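Local atomic coordinates of putative cytochrome P450 120 (Synechocystis sp., PDB entry 2VE3), a protein that binds heme and retinoic acid and probably acts as a cytochrome P450 monooxygenase. Residues 24-29 / 182-187; 86-89 / 93-96; 33-38 / 49-54; 422-425 / 431-434. All blocks are in the same frame, centred on the assembly; numbering follows the deposited sequence.

Contact 1: 24-29 / 182-187; sequences GETLNF and FSLPIP. With REA (retinoic acid), chain D.
Leu184, in the loop between helices 170-181 and 192-215, meets the first turn of helix 26-31 through purely apolar contacts. Its CD2 methyl lies 4.0 Å from CD2 of Leu27 and 4.1 Å from CG2 of Thr26, so a single leucine branch spans two consecutive helix residues. Thr26 can offer a methyl here because its CG2 stands anti to the backbone N, which leaves OG1 beside that nitrogen; the hydroxyl is hydrogen-bonded to Leu23 O and Phe52 N.

Aromatic contacts with retinoic acid follow at the other end. Phe29 presents a ring edge to the carboxylate: REA O2 lies near the ring plane, 3.3 Å from Phe29 CE1. A trans chi1 (-176°) carries the Phe29 ring toward the ligand. Phe182 reaches the polyene instead, approaching obliquely, with its CZ 3.3 Å from REA C10.

No hydrogen bond joins the two segments. An edge of weakly positive C-H groups probably suits the carboxylate, which is also hydrogen-bonded to Gln345 NE2, while the contact between loop and helix rests on sparse methyl packing.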
# COMPACT_ATOMS: atom_id res chain seq x y z
N GLY A 24 6.91 -24.77 -7.24
CA GLY A 24 6.41 -24.90 -5.88
C GLY A 24 4.93 -24.62 -5.80
O GLY A 24 4.16 -25.15 -6.59
N GLU A 25 4.53 -23.78 -4.85
CA GLU A 25 3.12 -23.39 -4.73
C GLU A 25 2.87 -21.98 -5.26
O GLU A 25 1.91 -21.32 -4.87
CB GLU A 25 2.63 -23.51 -3.28
CG GLU A 25 2.87 -24.86 -2.63
CD GLU A 25 2.06 -25.03 -1.35
OE1 GLU A 25 2.43 -24.45 -0.30
OE2 GLU A 25 1.03 -25.73 -1.39
N THR A 26 3.73 -21.52 -6.18
CA THR A 26 3.63 -20.17 -6.73
C THR A 26 2.27 -19.91 -7.37
O THR A 26 1.74 -18.81 -7.26
CB THR A 26 4.76 -19.86 -7.76
OG1 THR A 26 6.05 -20.20 -7.21
CG2 THR A 26 4.76 -18.38 -8.13
N LEU A 27 1.70 -20.91 -8.04
CA LEU A 27 0.41 -20.71 -8.72
C LEU A 27 -0.73 -20.51 -7.72
O LEU A 27 -1.65 -19.74 -7.98
CB LEU A 27 0.09 -21.85 -9.69
CG LEU A 27 0.99 -22.15 -10.90
CD1 LEU A 27 0.51 -23.43 -11.63
CD2 LEU A 27 1.05 -20.99 -11.87
N ASN A 28 -0.66 -21.20 -6.58
CA ASN A 28 -1.67 -21.05 -5.52
C ASN A 28 -1.58 -19.65 -4.90
O ASN A 28 -2.59 -18.97 -4.74
CB ASN A 28 -1.50 -22.14 -4.47
CG ASN A 28 -1.45 -23.55 -5.10
OD1 ASN A 28 -2.47 -24.08 -5.53
ND2 ASN A 28 -0.27 -24.13 -5.14
N PHE A 29 -0.36 -19.23 -4.58
CA PHE A 29 -0.07 -17.87 -4.12
C PHE A 29 -0.64 -16.79 -5.06
O PHE A 29 -1.30 -15.85 -4.60
CB PHE A 29 1.45 -17.71 -3.98
CG PHE A 29 1.87 -16.38 -3.43
CD1 PHE A 29 1.70 -16.08 -2.08
CD2 PHE A 29 2.45 -15.43 -4.27
CE1 PHE A 29 2.10 -14.85 -1.56
CE2 PHE A 29 2.86 -14.19 -3.76
CZ PHE A 29 2.68 -13.90 -2.41
N PHE A 182 3.14 -8.89 -9.36
CA PHE A 182 3.07 -10.22 -8.75
C PHE A 182 2.49 -11.21 -9.77
O PHE A 182 1.28 -11.33 -9.91
CB PHE A 182 2.31 -10.19 -7.42
CG PHE A 182 2.99 -9.35 -6.36
CD1 PHE A 182 3.76 -9.94 -5.37
CD2 PHE A 182 2.85 -7.97 -6.35
CE1 PHE A 182 4.39 -9.16 -4.38
CE2 PHE A 182 3.48 -7.18 -5.36
CZ PHE A 182 4.25 -7.79 -4.39
N SER A 183 3.40 -11.86 -10.49
CA SER A 183 3.07 -12.76 -11.60
C SER A 183 4.23 -13.72 -11.86
O SER A 183 5.31 -13.58 -11.27
CB SER A 183 2.77 -11.95 -12.88
OG SER A 183 3.92 -11.23 -13.29
N LEU A 184 4.00 -14.68 -12.76
CA LEU A 184 5.06 -15.58 -13.22
C LEU A 184 6.06 -14.79 -14.06
O LEU A 184 5.66 -14.24 -15.09
CB LEU A 184 4.50 -16.73 -14.08
CG LEU A 184 3.59 -17.83 -13.53
CD1 LEU A 184 3.47 -18.95 -14.59
CD2 LEU A 184 4.08 -18.39 -12.19
N PRO A 185 7.34 -14.75 -13.65
CA PRO A 185 8.34 -13.92 -14.33
C PRO A 185 8.78 -14.53 -15.68
O PRO A 185 9.98 -14.74 -15.92
CB PRO A 185 9.50 -13.85 -13.33
CG PRO A 185 9.39 -15.13 -12.53
CD PRO A 185 7.94 -15.53 -12.53
N ILE A 186 7.82 -14.77 -16.56
CA ILE A 186 8.09 -15.29 -17.91
C ILE A 186 8.12 -14.16 -18.94
O ILE A 186 7.10 -13.52 -19.21
CB ILE A 186 7.13 -16.42 -18.29
CG1 ILE A 186 7.48 -17.67 -17.48
CG2 ILE A 186 7.24 -16.75 -19.78
CD1 ILE A 186 6.51 -18.82 -17.66
N PRO A 187 9.31 -13.90 -19.50
CA PRO A 187 9.62 -12.78 -20.37
C PRO A 187 9.19 -13.00 -21.82
O PRO A 187 10.03 -13.03 -22.73
CB PRO A 187 11.16 -12.66 -20.27
CG PRO A 187 11.62 -13.83 -19.46
CD PRO A 187 10.49 -14.76 -19.26
C1 REA D . 4.77 -1.18 -1.51
C2 REA D . 5.98 -0.29 -1.80
C3 REA D . 7.27 -1.10 -1.69
C4 REA D . 7.33 -2.15 -2.80
C5 REA D . 6.02 -2.88 -2.99
C6 REA D . 4.82 -2.43 -2.41
C7 REA D . 3.59 -3.18 -2.69
C8 REA D . 3.34 -4.44 -1.98
C9 REA D . 2.18 -5.25 -2.39
C10 REA D . 2.22 -6.65 -2.02
C11 REA D . 1.11 -7.38 -1.44
C12 REA D . 1.55 -8.60 -0.77
C13 REA D . 0.90 -9.90 -0.97
C14 REA D . 1.40 -10.92 -0.13
C15 REA D . 0.64 -12.07 0.30
C16 REA D . 4.80 -1.64 -0.04
C17 REA D . 3.53 -0.33 -1.78
C18 REA D . 6.03 -4.10 -3.87
C19 REA D . 1.02 -4.69 -3.19
C20 REA D . -0.18 -10.09 -2.00
O1 REA D . -0.56 -12.20 0.01
O2 REA D . 1.20 -12.95 0.98

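Contact 2: 86-89 / 93-96; sequences ILLG and LATQ. With HEM (protoporphyrin IX containing Fe), chain C.
Leu88, at the close of helix 82-88, faces the short 3-10 turn 93-95 and packs there against Ala94 and Thr95. The turn begins with Leu93, which turns its back on the helix and serves the heme: its CD2 lies 3.8 Å from CBD of a HEM propionate arm, and CG anti to the backbone N (chi1 -172°) directs the side chain that way. Ala94 follows with the opposite orientation. Its CB meets Leu88 CD1 at 3.6 Å, while its CA is 3.8 Å from HEM O2D, so this small residue is wedged between helix and cofactor; it also touches the retinoic acid.

Thr95 completes the contact with both of its branches. CG2 lies 3.8 Å from Leu88 CD1, extending the patch begun by Ala94. OG1 donates an unusually short hydrogen bond to Gly89 O, 2.5 Å away, approaching in the carbonyl plane at a C=O...OG1 angle of 152°. Ala92 O is a second close acceptor for the hydroxyl's single proton, which probably links both ends of the intervening loop. A valine in place of Thr95 would probably leave Gly89 O and Ala92 O without this hydroxyl, and so weaken the tie between the helix end and the turn. Gln96 then closes the turn through its N, 3.0 Å from Leu93 O, and its side-chain amide bonds to Glu243 and Gln247.

Beyond it, helix 98-109 contributes His101, whose NE2 is hydrogen-bonded to the heme. This succession fits the B'-C region of cytochromes P450, where a short helix and its loop line the substrate pocket above the heme.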
# COMPACT_ATOMS: atom_id res chain seq x y z
N ILE A 86 12.50 -7.35 -10.52
CA ILE A 86 12.80 -6.97 -11.91
C ILE A 86 12.04 -5.73 -12.37
O ILE A 86 12.62 -4.83 -13.00
CB ILE A 86 12.52 -8.16 -12.91
CG1 ILE A 86 13.45 -9.35 -12.60
CG2 ILE A 86 12.66 -7.70 -14.35
CD1 ILE A 86 13.18 -10.62 -13.41
N LEU A 87 10.76 -5.65 -12.03
CA LEU A 87 9.89 -4.56 -12.47
C LEU A 87 10.06 -3.25 -11.70
O LEU A 87 9.83 -2.17 -12.24
CB LEU A 87 8.42 -5.01 -12.49
CG LEU A 87 8.10 -6.03 -13.59
CD1 LEU A 87 6.78 -6.76 -13.32
CD2 LEU A 87 8.07 -5.35 -14.94
N LEU A 88 10.43 -3.36 -10.42
CA LEU A 88 10.80 -2.20 -9.62
C LEU A 88 12.13 -1.59 -10.06
O LEU A 88 12.28 -0.36 -10.07
CB LEU A 88 10.91 -2.59 -8.14
CG LEU A 88 9.66 -2.72 -7.27
CD1 LEU A 88 10.08 -3.32 -5.94
CD2 LEU A 88 9.06 -1.35 -7.07
N GLY A 89 13.10 -2.45 -10.40
CA GLY A 89 14.43 -2.02 -10.79
C GLY A 89 15.43 -2.12 -9.66
O GLY A 89 15.05 -2.11 -8.48
N LEU A 93 14.13 2.14 -3.74
CA LEU A 93 14.27 1.92 -2.29
C LEU A 93 13.86 0.52 -1.88
O LEU A 93 14.56 -0.16 -1.11
CB LEU A 93 13.47 2.96 -1.51
CG LEU A 93 13.67 2.99 0.02
CD1 LEU A 93 15.02 3.56 0.39
CD2 LEU A 93 12.53 3.77 0.68
N ALA A 94 12.74 0.06 -2.42
CA ALA A 94 12.27 -1.29 -2.17
C ALA A 94 13.32 -2.38 -2.50
O ALA A 94 13.25 -3.47 -1.98
CB ALA A 94 10.99 -1.54 -2.94
N THR A 95 14.29 -2.07 -3.36
CA THR A 95 15.31 -3.06 -3.80
C THR A 95 16.74 -2.68 -3.33
O THR A 95 17.73 -3.34 -3.67
CB THR A 95 15.26 -3.27 -5.34
OG1 THR A 95 15.50 -2.03 -6.00
CG2 THR A 95 13.88 -3.80 -5.78
N GLN A 96 16.82 -1.61 -2.55
CA GLN A 96 18.09 -1.16 -1.97
C GLN A 96 18.36 -1.79 -0.61
O GLN A 96 17.42 -2.11 0.13
CB GLN A 96 18.12 0.37 -1.90
CG GLN A 96 18.35 0.95 -3.29
CD GLN A 96 18.09 2.42 -3.40
OE1 GLN A 96 17.19 2.98 -2.73
NE2 GLN A 96 18.87 3.09 -4.25
CHA HEM C . 6.87 0.28 2.53
CHB HEM C . 2.12 -0.34 3.35
CHC HEM C . 1.16 3.86 1.09
CHD HEM C . 5.79 4.22 -0.21
C1A HEM C . 5.68 -0.27 2.98
C2A HEM C . 5.50 -1.49 3.73
C3A HEM C . 4.18 -1.65 3.97
C4A HEM C . 3.49 -0.54 3.35
CMA HEM C . 3.48 -2.79 4.72
CAA HEM C . 6.64 -2.41 4.23
CBA HEM C . 6.95 -3.55 3.26
CGA HEM C . 8.19 -4.25 3.77
O1A HEM C . 8.11 -4.83 4.89
O2A HEM C . 9.24 -4.24 3.06
C1B HEM C . 1.45 0.76 2.85
C2B HEM C . 0.04 1.06 3.00
C3B HEM C . -0.23 2.23 2.38
C4B HEM C . 1.01 2.69 1.81
CMB HEM C . -0.96 0.16 3.77
CAB HEM C . -1.58 2.99 2.23
CBB HEM C . -2.53 3.02 3.18
C1C HEM C . 2.33 4.37 0.57
C2C HEM C . 2.49 5.64 -0.10
C3C HEM C . 3.78 5.75 -0.47
C4C HEM C . 4.46 4.52 -0.04
CMC HEM C . 1.37 6.69 -0.32
CAC HEM C . 4.46 6.95 -1.19
CBC HEM C . 4.27 7.24 -2.48
C1D HEM C . 6.49 3.16 0.33
C2D HEM C . 7.85 2.84 0.00
C3D HEM C . 8.20 1.61 0.85
C4D HEM C . 7.01 1.32 1.62
CMD HEM C . 8.76 3.58 -1.00
CAD HEM C . 9.54 0.83 0.89
CBD HEM C . 10.24 1.18 2.20
CGD HEM C . 11.57 0.48 2.29
O1D HEM C . 12.37 0.87 3.18
O2D HEM C . 11.87 -0.46 1.49
NA HEM C . 4.44 0.28 2.76
NB HEM C . 2.02 1.77 2.10
NC HEM C . 3.54 3.70 0.59
ND HEM C . 6.02 2.26 1.29
FE HEM C . 4.01 2.18 1.92

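Contact 3: 33-38 / 49-54; sequences GDFGKK and TRLFGK
Phe35 touches the strand with little more than one atom of its ring, and the polar atom it meets lies at the ring edge. Thr49 OG1 sits in the plane of the ring, 3.8 Å from Phe35 CZ, as the two side chains approach from opposite directions. The hydroxyl does not depend on the phenyl group: it is hydrogen-bonded to Glu25 OE1, and the ring edge simply closes in on it. Thr49 CG2, 4.0 Å from the same Phe35 CZ, makes the meeting mostly apolar.

Two residues further along the strand, on the same side, Leu51 makes the second contact, its CD2 lying 4.0 Å from Phe35 CZ and meeting the ring obliquely. CZ thus meets both Thr49 and Leu51, while the intervening Arg50 points away from the helix. The rotation about the first side-chain bond (chi1 -170°) swings the Phe35 ring away from its own backbone N and toward the strand. No hydrogen bond links the segments, and the residues that touch are all buried.

After Leu51 the chain reverses in a type I' beta turn. Lys54 N bonds to Leu51 O and Leu51 N to Lys54 O, both at 2.8 Å, and the turn holds Phe52 and Gly53 at positive phi, as suits a tight two-residue hairpin connection.

Around the ring, Arg39 from the same helix makes a cation-pi contact and Phe58 brings a second ring at about 50°. Phe35 thus packs helix 35-43 onto the hairpin of strands 47-51 and 54-59 at the edge of the five-stranded sheet, with helix 26-31 alongside through Asn28.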
# COMPACT_ATOMS: atom_id res chain seq x y z
N GLY A 33 -7.29 -16.90 -3.26
CA GLY A 33 -7.54 -15.94 -2.17
C GLY A 33 -7.43 -16.65 -0.82
O GLY A 33 -7.60 -16.03 0.23
N ASP A 34 -7.10 -17.93 -0.89
CA ASP A 34 -7.24 -18.90 0.18
C ASP A 34 -5.89 -19.27 0.80
O ASP A 34 -5.83 -19.97 1.82
CB ASP A 34 -7.87 -20.16 -0.45
CG ASP A 34 -8.51 -21.06 0.57
OD1 ASP A 34 -9.17 -20.53 1.50
OD2 ASP A 34 -8.37 -22.30 0.44
N PHE A 35 -4.82 -18.79 0.18
CA PHE A 35 -3.48 -19.34 0.38
C PHE A 35 -3.04 -19.47 1.84
O PHE A 35 -2.72 -20.57 2.29
CB PHE A 35 -2.44 -18.56 -0.45
CG PHE A 35 -1.08 -19.21 -0.46
CD1 PHE A 35 -0.77 -20.18 -1.40
CD2 PHE A 35 -0.11 -18.85 0.47
CE1 PHE A 35 0.48 -20.78 -1.42
CE2 PHE A 35 1.14 -19.45 0.45
CZ PHE A 35 1.43 -20.42 -0.50
N GLY A 36 -3.02 -18.36 2.57
CA GLY A 36 -2.47 -18.33 3.92
C GLY A 36 -3.36 -19.03 4.93
O GLY A 36 -2.87 -19.75 5.80
N LYS A 37 -4.66 -18.80 4.79
CA LYS A 37 -5.69 -19.39 5.65
C LYS A 37 -5.74 -20.91 5.48
O LYS A 37 -5.80 -21.64 6.47
CB LYS A 37 -7.07 -18.76 5.35
CG LYS A 37 -8.20 -19.24 6.25
CD LYS A 37 -9.44 -18.33 6.18
CE LYS A 37 -10.59 -18.89 7.02
NZ LYS A 37 -10.22 -19.14 8.46
N LYS A 38 -5.70 -21.38 4.23
CA LYS A 38 -5.69 -22.82 3.93
C LYS A 38 -4.53 -23.55 4.61
O LYS A 38 -4.72 -24.60 5.22
CB LYS A 38 -5.64 -23.06 2.41
CG LYS A 38 -5.78 -24.52 2.02
CD LYS A 38 -6.05 -24.68 0.52
CE LYS A 38 -5.68 -26.07 0.03
NZ LYS A 38 -4.19 -26.25 0.01
N THR A 49 6.49 -23.10 2.48
CA THR A 49 6.07 -23.32 1.11
C THR A 49 7.26 -23.02 0.21
O THR A 49 8.37 -22.78 0.70
CB THR A 49 4.84 -22.45 0.76
OG1 THR A 49 4.43 -22.68 -0.59
CG2 THR A 49 5.13 -20.97 0.96
N ARG A 50 7.04 -23.05 -1.09
CA ARG A 50 8.06 -22.64 -2.04
C ARG A 50 7.42 -21.70 -3.04
O ARG A 50 6.38 -22.00 -3.61
CB ARG A 50 8.70 -23.85 -2.71
CG ARG A 50 9.59 -23.55 -3.92
CD ARG A 50 10.13 -24.84 -4.48
NE ARG A 50 11.12 -25.43 -3.59
CZ ARG A 50 11.30 -26.74 -3.41
NH1 ARG A 50 10.53 -27.62 -4.04
NH2 ARG A 50 12.23 -27.17 -2.57
N LEU A 51 8.04 -20.54 -3.22
CA LEU A 51 7.49 -19.53 -4.11
C LEU A 51 8.62 -18.94 -4.93
O LEU A 51 9.66 -18.58 -4.40
CB LEU A 51 6.75 -18.44 -3.32
CG LEU A 51 5.64 -18.85 -2.33
CD1 LEU A 51 5.25 -17.64 -1.47
CD2 LEU A 51 4.43 -19.44 -3.02
N PHE A 52 8.41 -18.87 -6.25
CA PHE A 52 9.36 -18.28 -7.21
C PHE A 52 10.78 -18.81 -6.99
O PHE A 52 11.74 -18.05 -6.97
CB PHE A 52 9.38 -16.75 -7.10
CG PHE A 52 8.01 -16.11 -7.16
CD1 PHE A 52 7.49 -15.69 -8.38
CD2 PHE A 52 7.28 -15.90 -6.00
CE1 PHE A 52 6.24 -15.09 -8.44
CE2 PHE A 52 6.03 -15.29 -6.04
CZ PHE A 52 5.51 -14.89 -7.26
N GLY A 53 10.88 -20.12 -6.77
CA GLY A 53 12.15 -20.80 -6.56
C GLY A 53 12.78 -20.70 -5.19
O GLY A 53 13.87 -21.23 -4.99
N LYS A 54 12.10 -20.03 -4.24
CA LYS A 54 12.59 -19.91 -2.86
C LYS A 54 11.71 -20.62 -1.84
O LYS A 54 10.48 -20.57 -1.90
CB LYS A 54 12.72 -18.43 -2.42
CG LYS A 54 13.53 -17.54 -3.32
CD LYS A 54 15.02 -17.61 -3.01
CE LYS A 54 15.82 -17.19 -4.21
NZ LYS A 54 15.17 -16.04 -4.91

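Contact 4: 422-425 / 431-434; sequences LELV and RPKD
Val425 and Arg431 form an antiparallel hydrogen-bonded pair, with Val425 N to Arg431 O and Arg431 N to Val425 O both at 2.8 Å, while Leu424 faces Pro432 as the adjoining non-hydrogen-bonded pair. A third backbone bond, Lys433 N to Glu423 O at 2.6 Å, continues the pairing past the strand ends. Proline is accommodated without loss, since its missing N-H falls at a position where no bond across the hairpin is made.

On the face shared by Val425 and Arg431, a methyl lies over a flat cation: Val425 CG2 stands 3.5 Å above the guanidinium plane, over its centre. CG of Arg431 sits between the backbone N and the carbonyl carbon (chi1 58°); the chain then runs extended to NE and turns the guanidinium (chi4 98°) so that one face meets the valine. Its NH2 is hydrogen-bonded to Thr427 OG1 in the connecting turn. Replacing Arg431 by alanine removes the guanidinium, which would probably leave Val425 CG2 without its flat cover and Thr427 OG1 without this partner. The other valine methyl, Val425 CG1, is 3.9 Å from Lys433 CE, the lysine chain crossing it at about a right angle.

The opposite face carries Leu424 and Pro432, whose CD2 and CD atoms come within 4.4 Å. Leu424 also touches Leu268 of helix 241-272, which seats the hairpin on that helix.

Glu423 OE2 and Lys433 NZ remain 6.5 Å apart, too far for a salt bridge, so their attraction is probably modest. The hairpin is held by its backbone bonds, with the long polar chains lending chiefly their aliphatic and flat surfaces to Val425.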
# COMPACT_ATOMS: atom_id res chain seq x y z
N LEU A 422 -19.27 -8.44 -3.51
CA LEU A 422 -18.43 -7.55 -2.71
C LEU A 422 -17.21 -8.32 -2.21
O LEU A 422 -16.39 -7.80 -1.45
CB LEU A 422 -19.21 -6.98 -1.52
CG LEU A 422 -20.40 -6.06 -1.79
CD1 LEU A 422 -21.22 -5.79 -0.52
CD2 LEU A 422 -19.94 -4.75 -2.44
N GLU A 423 -17.10 -9.56 -2.65
CA GLU A 423 -15.98 -10.43 -2.29
C GLU A 423 -14.65 -9.85 -2.77
O GLU A 423 -14.57 -9.28 -3.86
CB GLU A 423 -16.19 -11.81 -2.89
CG GLU A 423 -15.59 -12.95 -2.09
CD GLU A 423 -16.43 -13.32 -0.88
OE1 GLU A 423 -17.43 -12.61 -0.62
OE2 GLU A 423 -16.08 -14.31 -0.20
N LEU A 424 -13.61 -10.02 -1.96
CA LEU A 424 -12.35 -9.32 -2.17
C LEU A 424 -11.32 -10.17 -2.89
O LEU A 424 -11.00 -11.29 -2.46
CB LEU A 424 -11.80 -8.79 -0.84
CG LEU A 424 -12.59 -7.74 -0.05
CD1 LEU A 424 -11.97 -7.55 1.35
CD2 LEU A 424 -12.69 -6.41 -0.79
N VAL A 425 -10.81 -9.66 -4.01
CA VAL A 425 -9.69 -10.29 -4.71
C VAL A 425 -8.45 -9.43 -4.53
O VAL A 425 -8.57 -8.24 -4.30
CB VAL A 425 -9.99 -10.54 -6.23
CG1 VAL A 425 -11.00 -11.68 -6.39
CG2 VAL A 425 -10.50 -9.31 -6.89
N ARG A 431 -9.56 -5.70 -3.65
CA ARG A 431 -10.60 -4.97 -4.40
C ARG A 431 -11.87 -5.82 -4.40
O ARG A 431 -11.77 -7.05 -4.40
CB ARG A 431 -10.15 -4.65 -5.84
CG ARG A 431 -9.77 -5.86 -6.69
CD ARG A 431 -9.05 -5.52 -8.01
NE ARG A 431 -8.50 -6.76 -8.60
CZ ARG A 431 -9.10 -7.46 -9.57
NH1 ARG A 431 -10.24 -7.01 -10.10
NH2 ARG A 431 -8.56 -8.59 -10.03
N PRO A 432 -13.06 -5.19 -4.38
CA PRO A 432 -14.30 -5.97 -4.51
C PRO A 432 -14.45 -6.54 -5.94
O PRO A 432 -14.20 -5.82 -6.92
CB PRO A 432 -15.40 -4.93 -4.22
CG PRO A 432 -14.78 -3.63 -4.59
CD PRO A 432 -13.33 -3.75 -4.23
N LYS A 433 -14.82 -7.81 -6.05
CA LYS A 433 -14.89 -8.48 -7.36
C LYS A 433 -15.72 -7.74 -8.42
O LYS A 433 -15.26 -7.57 -9.56
CB LYS A 433 -15.34 -9.94 -7.23
CG LYS A 433 -14.87 -10.85 -8.39
CD LYS A 433 -15.25 -12.30 -8.20
CE LYS A 433 -14.71 -12.87 -6.87
NZ LYS A 433 -15.14 -14.28 -6.61
N ASP A 434 -16.91 -7.25 -8.04
CA ASP A 434 -17.77 -6.50 -8.95
C ASP A 434 -17.55 -5.00 -9.00
O ASP A 434 -18.46 -4.25 -9.37
CB ASP A 434 -19.26 -6.80 -8.70
CG ASP A 434 -19.68 -8.16 -9.26
OD1 ASP A 434 -18.86 -8.80 -9.95
OD2 ASP A 434 -20.83 -8.58 -9.01

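Contacts 2 and 3 are buried, contact 1 is partly so, and contact 4 lies at the surface. Contacts 1 and 3 are direct neighbours: helices 26-31 and 35-43 follow each other, Glu25 N bonds to Arg50 O at 2.9 Å, and both contacts rely on side-chain packing without a hydrogen bond of their own. Contact 2, near the heme, joins apolar packing to one hydroxyl-carbonyl bond. Contact 4, with centres about 21 Å from contacts 1 and 3 and about 28 Å from contact 2, reverses that balance, as paired strands supply the bonds. Retinoic acid touches residues of contacts 1 and 2, whereas of the four only contact 2 meets the heme.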